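Local coordinates for protein fructose-1,6-bisphosphatase/inositol-1-monophosphatase (Thermotoga maritima, PDB 2P3N) that dephosphorylates inositol monophosphates and fructose 1,6-bisphosphate with the help of magnesium, working as a homotetrameric phosphatase of broad specificity, at residues 118-123 against 177-182; 158-163 against 191-196; 230-235 against 240-245. All blocks are in the same frame, centred on the assembly; numbering follows the deposited sequence.

Interaction 1: residues 118-123 against 177-182; sequences ETLYAE and AALNAA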
loop_
_atom_site.group_PDB
_atom_site.type_symbol
_atom_site.label_atom_id
_atom_site.label_comp_id
_atom_site.label_asym_id
_atom_site.label_seq_id
_atom_site.Cartn_x
_atom_site.Cartn_y
_atom_site.Cartn_z
ATOM N N GLU A 118 -5.743 4.493 5.016
ATOM C CA GLU A 118 -5.984 4.621 6.436
ATOM C C GLU A 118 -7.471 4.725 6.663
ATOM O O GLU A 118 -8.133 5.587 6.090
ATOM C CB GLU A 118 -5.305 5.868 6.972
ATOM C CG GLU A 118 -3.809 5.860 6.762
ATOM C CD GLU A 118 -3.139 7.059 7.377
ATOM O OE1 GLU A 118 -1.929 6.950 7.682
ATOM O OE2 GLU A 118 -3.819 8.102 7.550
ATOM N N THR A 119 -8.001 3.827 7.482
ATOM C CA THR A 119 -9.414 3.839 7.791
ATOM C C THR A 119 -9.565 3.895 9.305
ATOM O O THR A 119 -9.335 2.914 10.010
ATOM C CB THR A 119 -10.154 2.586 7.254
ATOM O OG1 THR A 119 -9.802 2.354 5.881
ATOM C CG2 THR A 119 -11.676 2.818 7.319
ATOM N N LEU A 120 -9.941 5.074 9.788
ATOM C CA LEU A 120 -10.143 5.310 11.200
ATOM C C LEU A 120 -11.648 5.322 11.447
ATOM O O LEU A 120 -12.394 5.953 10.704
ATOM C CB LEU A 120 -9.506 6.647 11.580
ATOM C CG LEU A 120 -8.019 6.659 11.215
ATOM C CD1 LEU A 120 -7.855 7.264 9.839
ATOM C CD2 LEU A 120 -7.221 7.457 12.229
ATOM N N TYR A 121 -12.103 4.606 12.468
ATOM C CA TYR A 121 -13.530 4.565 12.770
ATOM C C TYR A 121 -13.818 4.316 14.237
ATOM O O TYR A 121 -12.957 3.878 14.991
ATOM C CB TYR A 121 -14.223 3.483 11.945
ATOM C CG TYR A 121 -13.561 2.138 12.053
ATOM C CD1 TYR A 121 -12.434 1.832 11.294
ATOM C CD2 TYR A 121 -14.026 1.188 12.957
ATOM C CE1 TYR A 121 -11.782 0.609 11.434
ATOM C CE2 TYR A 121 -13.382 -0.036 13.108
ATOM C CZ TYR A 121 -12.262 -0.317 12.346
ATOM O OH TYR A 121 -11.625 -1.518 12.509
ATOM N N ALA A 122 -15.051 4.592 14.633
ATOM C CA ALA A 122 -15.474 4.392 16.009
ATOM C C ALA A 122 -16.988 4.349 16.111
ATOM O O ALA A 122 -17.682 5.162 15.506
ATOM C CB ALA A 122 -14.933 5.513 16.900
ATOM N N GLU A 123 -17.489 3.373 16.857
ATOM C CA GLU A 123 -18.915 3.239 17.109
ATOM C C GLU A 123 -19.021 3.560 18.614
ATOM O O GLU A 123 -18.077 3.309 19.374
ATOM C CB GLU A 123 -19.377 1.817 16.793
ATOM C CG GLU A 123 -20.875 1.628 16.816
ATOM C CD GLU A 123 -21.288 0.326 16.161
ATOM O OE1 GLU A 123 -20.664 -0.716 16.464
ATOM O OE2 GLU A 123 -22.235 0.342 15.345
ATOM N N ALA A 177 -9.806 18.085 7.505
ATOM C CA ALA A 177 -10.439 18.268 8.802
ATOM C C ALA A 177 -10.729 16.920 9.470
ATOM O O ALA A 177 -10.221 16.617 10.554
ATOM C CB ALA A 177 -11.734 19.048 8.626
ATOM N N ALA A 178 -11.560 16.119 8.814
ATOM C CA ALA A 178 -11.925 14.811 9.335
ATOM C C ALA A 178 -10.683 13.981 9.688
ATOM O O ALA A 178 -10.590 13.414 10.775
ATOM C CB ALA A 178 -12.787 14.072 8.312
ATOM N N LEU A 179 -9.727 13.918 8.770
ATOM C CA LEU A 179 -8.514 13.150 8.997
ATOM C C LEU A 179 -7.660 13.711 10.135
ATOM O O LEU A 179 -6.990 12.955 10.832
ATOM C CB LEU A 179 -7.693 13.077 7.710
ATOM C CG LEU A 179 -6.519 12.095 7.692
ATOM C CD1 LEU A 179 -6.986 10.686 8.064
ATOM C CD2 LEU A 179 -5.899 12.105 6.307
ATOM N N ASN A 180 -7.685 15.025 10.334
ATOM C CA ASN A 180 -6.891 15.630 11.400
ATOM C C ASN A 180 -7.485 15.366 12.762
ATOM O O ASN A 180 -6.757 15.239 13.741
ATOM C CB ASN A 180 -6.754 17.139 11.196
ATOM C CG ASN A 180 -5.721 17.495 10.145
ATOM O OD1 ASN A 180 -5.546 18.665 9.798
ATOM N ND2 ASN A 180 -5.025 16.484 9.632
ATOM N N ALA A 181 -8.808 15.297 12.828
ATOM C CA ALA A 181 -9.482 15.039 14.092
ATOM C C ALA A 181 -9.209 13.600 14.481
ATOM O O ALA A 181 -8.921 13.303 15.636
ATOM C CB ALA A 181 -10.972 15.260 13.943
ATOM N N ALA A 182 -9.300 12.714 13.490
ATOM C CA ALA A 182 -9.076 11.276 13.671
ATOM C C ALA A 182 -7.636 10.969 14.061
ATOM O O ALA A 182 -7.372 10.000 14.771
ATOM C CB ALA A 182 -9.435 10.530 12.400
#
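L120 holds its CG anti to its own carbonyl carbon (chi1 -57°), while L179 swings CG away from its backbone N (chi1 -169°), and these two rotations bring their CD1 methyls to 4.0 Å from each other. The two leucine side chains cross at about a right angle. The second branch of L120 reaches one turn further along helix 177-182, where CD2 lies 3.8 Å from A182 CB and 3.6 Å from A182 O, so a single leucine spans two helix positions three residues apart. The backbones are close here: the CA atoms of L120 and A182 are 6.5 Å apart, and the axes of strand and helix pass within 9.6 Å at 69°.

This is a helix packed across the larger mixed sheet, as expected in the layered alpha/beta sandwich of the inositol monophosphatase fold. The beginning of the helix faces the active site: A178 N is hydrogen-bonded to D82 OD1, and D82 and A177 probably bind substrate, as in relatives. E118 projects from the same strand face as L120, and its OE2 comes 4.1 Å from L179 CD1. That carboxylate is paired beyond the apolar contact, OE2 with Y183 OH and OE1 in a salt bridge to R188. No hydrogen bond joins the two segments, so their cohesion is van der Waals in character, and the buried E118 beside it is likely to stay charged because R188 offsets it.

Interaction 2: residues 158-163 against 191-196; sequences GKFIER and FFVTWR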
loop_
_atom_site.group_PDB
_atom_site.type_symbol
_atom_site.label_atom_id
_atom_site.label_comp_id
_atom_site.label_asym_id
_atom_site.label_seq_id
_atom_site.Cartn_x
_atom_site.Cartn_y
_atom_site.Cartn_z
ATOM N N GLY A 158 -2.557 31.741 10.733
ATOM C CA GLY A 158 -1.312 32.470 10.919
ATOM C C GLY A 158 -1.074 32.995 12.323
ATOM O O GLY A 158 0.062 33.023 12.795
ATOM N N LYS A 159 -2.142 33.420 12.992
ATOM C CA LYS A 159 -2.031 33.940 14.351
ATOM C C LYS A 159 -1.872 32.805 15.349
ATOM O O LYS A 159 -0.988 32.845 16.208
ATOM C CB LYS A 159 -3.266 34.775 14.714
ATOM C CG LYS A 159 -3.249 36.179 14.143
ATOM C CD LYS A 159 -2.113 36.991 14.748
ATOM C CE LYS A 159 -1.956 38.333 14.054
ATOM N NZ LYS A 159 -1.538 38.175 12.633
ATOM N N PHE A 160 -2.734 31.799 15.230
ATOM C CA PHE A 160 -2.695 30.644 16.116
ATOM C C PHE A 160 -1.309 30.008 16.087
ATOM O O PHE A 160 -0.888 29.360 17.047
ATOM C CB PHE A 160 -3.757 29.634 15.701
ATOM C CG PHE A 160 -3.784 28.396 16.555
ATOM C CD1 PHE A 160 -3.036 27.278 16.210
ATOM C CD2 PHE A 160 -4.569 28.344 17.703
ATOM C CE1 PHE A 160 -3.072 26.122 16.995
ATOM C CE2 PHE A 160 -4.610 27.191 18.495
ATOM C CZ PHE A 160 -3.862 26.080 18.139
ATOM N N ILE A 161 -0.604 30.185 14.974
ATOM C CA ILE A 161 0.748 29.665 14.858
ATOM C C ILE A 161 1.588 30.482 15.832
ATOM O O ILE A 161 2.183 29.936 16.763
ATOM C CB ILE A 161 1.334 29.879 13.449
ATOM C CG1 ILE A 161 0.554 29.063 12.418
ATOM C CG2 ILE A 161 2.810 29.513 13.444
ATOM C CD1 ILE A 161 0.620 27.582 12.632
ATOM N N GLU A 162 1.607 31.798 15.607
ATOM C CA GLU A 162 2.360 32.752 16.425
ATOM C C GLU A 162 2.279 32.461 17.912
ATOM O O GLU A 162 3.300 32.404 18.603
ATOM C CB GLU A 162 1.859 34.175 16.171
ATOM C CG GLU A 162 1.964 34.608 14.719
ATOM C CD GLU A 162 1.621 36.074 14.508
ATOM O OE1 GLU A 162 2.291 36.932 15.126
ATOM O OE2 GLU A 162 0.688 36.367 13.722
ATOM N N ARG A 163 1.056 32.280 18.396
ATOM C CA ARG A 163 0.818 32.002 19.803
ATOM C C ARG A 163 1.393 30.651 20.200
ATOM O O ARG A 163 2.181 30.545 21.141
ATOM C CB ARG A 163 -0.682 31.972 20.092
ATOM C CG ARG A 163 -1.530 32.900 19.249
ATOM C CD ARG A 163 -1.525 34.322 19.763
ATOM N NE ARG A 163 -0.377 35.072 19.269
ATOM C CZ ARG A 163 -0.211 36.379 19.444
ATOM N NH1 ARG A 163 0.868 36.978 18.954
ATOM N NH2 ARG A 163 -1.122 37.085 20.107
ATOM N N PHE A 191 -3.536 17.648 19.473
ATOM C CA PHE A 191 -4.766 18.422 19.486
ATOM C C PHE A 191 -5.032 19.047 18.128
ATOM O O PHE A 191 -4.102 19.324 17.363
ATOM C CB PHE A 191 -4.718 19.494 20.582
ATOM C CG PHE A 191 -3.558 20.444 20.461
ATOM C CD1 PHE A 191 -3.565 21.459 19.511
ATOM C CD2 PHE A 191 -2.450 20.315 21.295
ATOM C CE1 PHE A 191 -2.479 22.337 19.388
ATOM C CE2 PHE A 191 -1.355 21.186 21.184
ATOM C CZ PHE A 191 -1.369 22.198 20.230
ATOM N N PHE A 192 -6.316 19.247 17.835
ATOM C CA PHE A 192 -6.753 19.827 16.570
ATOM C C PHE A 192 -7.860 20.846 16.845
ATOM O O PHE A 192 -8.799 20.572 17.603
ATOM C CB PHE A 192 -7.250 18.708 15.632
ATOM C CG PHE A 192 -7.780 19.199 14.302
ATOM C CD1 PHE A 192 -7.021 20.039 13.491
ATOM C CD2 PHE A 192 -9.050 18.823 13.865
ATOM C CE1 PHE A 192 -7.522 20.498 12.264
ATOM C CE2 PHE A 192 -9.554 19.274 12.646
ATOM C CZ PHE A 192 -8.790 20.112 11.845
ATOM N N VAL A 193 -7.736 22.020 16.227
ATOM C CA VAL A 193 -8.701 23.101 16.401
ATOM C C VAL A 193 -9.221 23.648 15.069
ATOM O O VAL A 193 -8.434 23.968 14.172
ATOM C CB VAL A 193 -8.070 24.253 17.208
ATOM C CG1 VAL A 193 -7.695 23.759 18.599
ATOM C CG2 VAL A 193 -6.831 24.764 16.500
ATOM N N THR A 194 -10.548 23.745 14.946
ATOM C CA THR A 194 -11.186 24.249 13.727
ATOM C C THR A 194 -12.045 25.475 13.998
ATOM O O THR A 194 -12.380 25.779 15.145
ATOM C CB THR A 194 -12.097 23.201 13.044
ATOM O OG1 THR A 194 -13.180 22.860 13.916
ATOM C CG2 THR A 194 -11.323 21.955 12.699
ATOM N N TRP A 195 -12.432 26.148 12.920
ATOM C CA TRP A 195 -13.214 27.370 13.011
ATOM C C TRP A 195 -14.175 27.500 11.837
ATOM O O TRP A 195 -13.770 27.421 10.681
ATOM C CB TRP A 195 -12.248 28.552 13.015
ATOM C CG TRP A 195 -12.747 29.762 13.698
ATOM C CD1 TRP A 195 -13.695 29.819 14.677
ATOM C CD2 TRP A 195 -12.237 31.093 13.551
ATOM N NE1 TRP A 195 -13.804 31.105 15.158
ATOM C CE2 TRP A 195 -12.920 31.907 14.485
ATOM C CE3 TRP A 195 -11.266 31.676 12.724
ATOM C CZ2 TRP A 195 -12.660 33.280 14.619
ATOM C CZ3 TRP A 195 -11.005 33.047 12.857
ATOM C CH2 TRP A 195 -11.701 33.829 13.799
ATOM N N ARG A 196 -15.448 27.716 12.144
ATOM C CA ARG A 196 -16.471 27.872 11.115
ATOM C C ARG A 196 -16.521 26.665 10.195
ATOM O O ARG A 196 -16.319 26.793 8.991
ATOM C CB ARG A 196 -16.202 29.120 10.269
ATOM C CG ARG A 196 -15.845 30.363 11.063
ATOM C CD ARG A 196 -15.985 31.602 10.199
ATOM N NE ARG A 196 -15.227 32.731 10.723
ATOM C CZ ARG A 196 -13.899 32.776 10.776
ATOM N NH1 ARG A 196 -13.175 31.752 10.340
ATOM N NH2 ARG A 196 -13.294 33.854 11.250
#
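F160 and V193 mark the nearest backbone approach, their CA atoms 9.6 Å apart, between one turn of helix 158-163 and the extended chain of 191-195. In the turn R163 N is bonded to K159 O at 3.0 Å, while the bond from E162 N to G158 O is weak; R196, the last residue of its segment, takes a left-handed backbone conformation. At this separation the F160 ring spans most of the gap, and V193 meets it with a short branch. Having its CG opposite the backbone N (chi1 179°) directs the ring from the helix to the strand. V193 CG2 then sits over one face of this ring in a CH-pi contact, 4.0 Å from the centroid and 25° off the normal. The methyl is displaced to the rim, so CZ of F160 is its nearest ring atom, at 3.6 Å from V193 CG2. F191 comes instead to the edge of the same ring, with its CE1 4.2 Å from F160 CZ.

The helix connects two parallel neighbouring strands, 147-150 and 170-172, as a beta-alpha-beta crossover, and 191-195 is the strand on the other side of 147-150, so F160 packs the crossover helix onto the smaller sheet. T150 and F156 also touch the phenylalanine. An alanine in place of F160 would probably leave V193 CG2 without its aromatic face and F191 CE1 without a neighbour on the helix.

On the outward side of the helix, K159 NZ makes a salt bridge of 3.1 Å with E162 OE2, and it also pairs with E162 of a neighbouring subunit. At the far end of the strand segment, the R196 guanidinium lies over a face of the W195 indole; R196 probably contacts substrate, as in relatives.

Interaction 3: residues 230-235 against 240-245; sequences NFIFSN and DEVVKV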
loop_
_atom_site.group_PDB
_atom_site.type_symbol
_atom_site.label_atom_id
_atom_site.label_comp_id
_atom_site.label_asym_id
_atom_site.label_seq_id
_atom_site.Cartn_x
_atom_site.Cartn_y
_atom_site.Cartn_z
ATOM N N ASN A 230 -17.199 25.977 16.715
ATOM C CA ASN A 230 -15.758 25.929 16.950
ATOM C C ASN A 230 -15.436 24.564 17.527
ATOM O O ASN A 230 -16.229 24.012 18.294
ATOM C CB ASN A 230 -15.329 26.996 17.959
ATOM C CG ASN A 230 -16.262 28.182 17.992
ATOM O OD1 ASN A 230 -16.540 28.799 16.958
ATOM N ND2 ASN A 230 -16.752 28.516 19.189
ATOM N N PHE A 231 -14.265 24.030 17.187
ATOM C CA PHE A 231 -13.880 22.710 17.672
ATOM C C PHE A 231 -12.456 22.560 18.158
ATOM O O PHE A 231 -11.503 23.003 17.516
ATOM C CB PHE A 231 -14.152 21.666 16.590
ATOM C CG PHE A 231 -15.575 21.205 16.548
ATOM C CD1 PHE A 231 -16.028 20.249 17.440
ATOM C CD2 PHE A 231 -16.468 21.747 15.640
ATOM C CE1 PHE A 231 -17.341 19.841 17.427
ATOM C CE2 PHE A 231 -17.783 21.343 15.625
ATOM C CZ PHE A 231 -18.221 20.385 16.524
ATOM N N ILE A 232 -12.331 21.914 19.310
ATOM C CA ILE A 232 -11.036 21.663 19.913
ATOM C C ILE A 232 -10.932 20.181 20.234
ATOM O O ILE A 232 -11.620 19.685 21.131
ATOM C CB ILE A 232 -10.844 22.475 21.225
ATOM C CG1 ILE A 232 -10.983 23.977 20.937
ATOM C CG2 ILE A 232 -9.466 22.176 21.836
ATOM C CD1 ILE A 232 -10.866 24.863 22.162
ATOM N N PHE A 233 -10.089 19.476 19.480
ATOM C CA PHE A 233 -9.862 18.045 19.697
ATOM C C PHE A 233 -8.541 17.898 20.445
ATOM O O PHE A 233 -7.541 18.530 20.086
ATOM C CB PHE A 233 -9.774 17.287 18.367
ATOM C CG PHE A 233 -11.015 17.382 17.520
ATOM C CD1 PHE A 233 -11.230 18.484 16.699
ATOM C CD2 PHE A 233 -11.966 16.364 17.539
ATOM C CE1 PHE A 233 -12.372 18.565 15.909
ATOM C CE2 PHE A 233 -13.113 16.440 16.754
ATOM C CZ PHE A 233 -13.317 17.541 15.937
ATOM N N SER A 234 -8.524 17.061 21.476
ATOM C CA SER A 234 -7.302 16.893 22.244
ATOM C C SER A 234 -7.238 15.546 22.963
ATOM O O SER A 234 -8.232 14.830 23.054
ATOM C CB SER A 234 -7.198 18.032 23.269
ATOM O OG SER A 234 -5.851 18.363 23.569
ATOM N N ASN A 235 -6.054 15.206 23.465
ATOM C CA ASN A 235 -5.863 13.967 24.211
ATOM C C ASN A 235 -6.465 14.095 25.610
ATOM O O ASN A 235 -6.417 13.151 26.402
ATOM C CB ASN A 235 -4.372 13.634 24.336
ATOM C CG ASN A 235 -3.539 14.826 24.769
ATOM O OD1 ASN A 235 -4.038 15.741 25.426
ATOM N ND2 ASN A 235 -2.254 14.813 24.414
ATOM N N ASP A 240 -6.997 22.481 28.291
ATOM C CA ASP A 240 -7.082 23.859 28.778
ATOM C C ASP A 240 -5.922 24.714 28.298
ATOM O O ASP A 240 -6.095 25.900 28.012
ATOM C CB ASP A 240 -7.156 23.869 30.303
ATOM C CG ASP A 240 -8.314 23.035 30.828
ATOM O OD1 ASP A 240 -9.447 23.199 30.315
ATOM O OD2 ASP A 240 -8.096 22.216 31.747
ATOM N N GLU A 241 -4.743 24.109 28.197
ATOM C CA GLU A 241 -3.571 24.830 27.721
ATOM C C GLU A 241 -3.884 25.403 26.334
ATOM O O GLU A 241 -3.378 26.469 25.955
ATOM C CB GLU A 241 -2.360 23.888 27.662
ATOM C CG GLU A 241 -1.372 24.052 28.825
ATOM C CD GLU A 241 -0.664 22.748 29.221
ATOM O OE1 GLU A 241 -1.288 21.907 29.912
ATOM O OE2 GLU A 241 0.515 22.566 28.839
ATOM N N VAL A 242 -4.738 24.692 25.596
ATOM C CA VAL A 242 -5.154 25.099 24.251
ATOM C C VAL A 242 -6.381 26.032 24.280
ATOM O O VAL A 242 -6.404 27.055 23.589
ATOM C CB VAL A 242 -5.457 23.847 23.360
ATOM C CG1 VAL A 242 -6.091 24.264 22.041
ATOM C CG2 VAL A 242 -4.167 23.085 23.086
ATOM N N VAL A 243 -7.388 25.688 25.082
ATOM C CA VAL A 243 -8.586 26.515 25.180
ATOM C C VAL A 243 -8.175 27.975 25.340
ATOM O O VAL A 243 -8.753 28.863 24.719
ATOM C CB VAL A 243 -9.469 26.123 26.393
ATOM C CG1 VAL A 243 -10.733 26.960 26.395
ATOM C CG2 VAL A 243 -9.828 24.645 26.339
ATOM N N LYS A 244 -7.158 28.214 26.159
ATOM C CA LYS A 244 -6.684 29.574 26.397
ATOM C C LYS A 244 -6.099 30.221 25.151
ATOM O O LYS A 244 -6.588 31.245 24.688
ATOM C CB LYS A 244 -5.617 29.597 27.496
ATOM C CG LYS A 244 -5.306 31.007 28.016
ATOM C CD LYS A 244 -3.815 31.226 28.291
ATOM C CE LYS A 244 -3.024 31.457 26.997
ATOM N NZ LYS A 244 -3.468 32.688 26.277
ATOM N N VAL A 245 -5.040 29.623 24.620
ATOM C CA VAL A 245 -4.370 30.162 23.440
ATOM C C VAL A 245 -5.317 30.464 22.291
ATOM O O VAL A 245 -5.113 31.422 21.545
ATOM C CB VAL A 245 -3.283 29.199 22.920
ATOM C CG1 VAL A 245 -2.524 29.845 21.768
ATOM C CG2 VAL A 245 -2.338 28.825 24.052
#
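I232 reaches from strand 230-234 to V242 and V243 on helix 240-245, and so seats the C-terminal helix on the smaller sheet of the inositol monophosphatase fold. Strand and helix follow each other through a short connection, and the segments come nearest at I232 and V243, whose CA atoms are 7.6 Å apart.

The inner part of the contact is made with V242. I232 CG2 meets V242 CG1 at 4.0 Å; both methyls stand anti to their own backbone N, and the two side chains run past each other in opposite directions. V242 is buried and has further cover from F191 of the adjoining strand and M164 of helix 156-167. The other face of the strand belongs to helix 199-211, which packs against F231 and F233.

Toward solvent the packing is looser. V243 is partly exposed, and its CG2 is 4.3 Å from I232 CD1. K244, next in the chain, and D240, about a turn earlier, are exposed, K244 NZ forming a salt bridge with E248 one turn further along the helix. Where the strand ends, N235 OD1 accepts a hydrogen bond from L237 N, within the connection to the helix, and its ND2 bonds S138 OG. The ethyl arm of I232 is extended (chi2 178°), which carries CD1 up to the helix backbone, where it ends 4.1 Å from V243 CA.

Overall arrangement
Interactions 2 and 3 lie 9 Å apart between centres and share the smaller sheet, in which strands 191-195 and 230-234 are antiparallel neighbours joined by backbone bonds such as T194 N to F231 O. Their helices, 156-167 and 239-253, cover the same face and touch through R163 and V245. Interaction 1, 18 to 19 Å away, belongs to the larger sheet, yet its helix 177-185 bridges the two: A181 packs on F233, and N180 on F192. Along the chain, interactions 1 and 2 alternate their segments, and interaction 3 follows both. The three contacts thus tie successive sandwich layers together, with probable substrate-binding residues at A177 and R196.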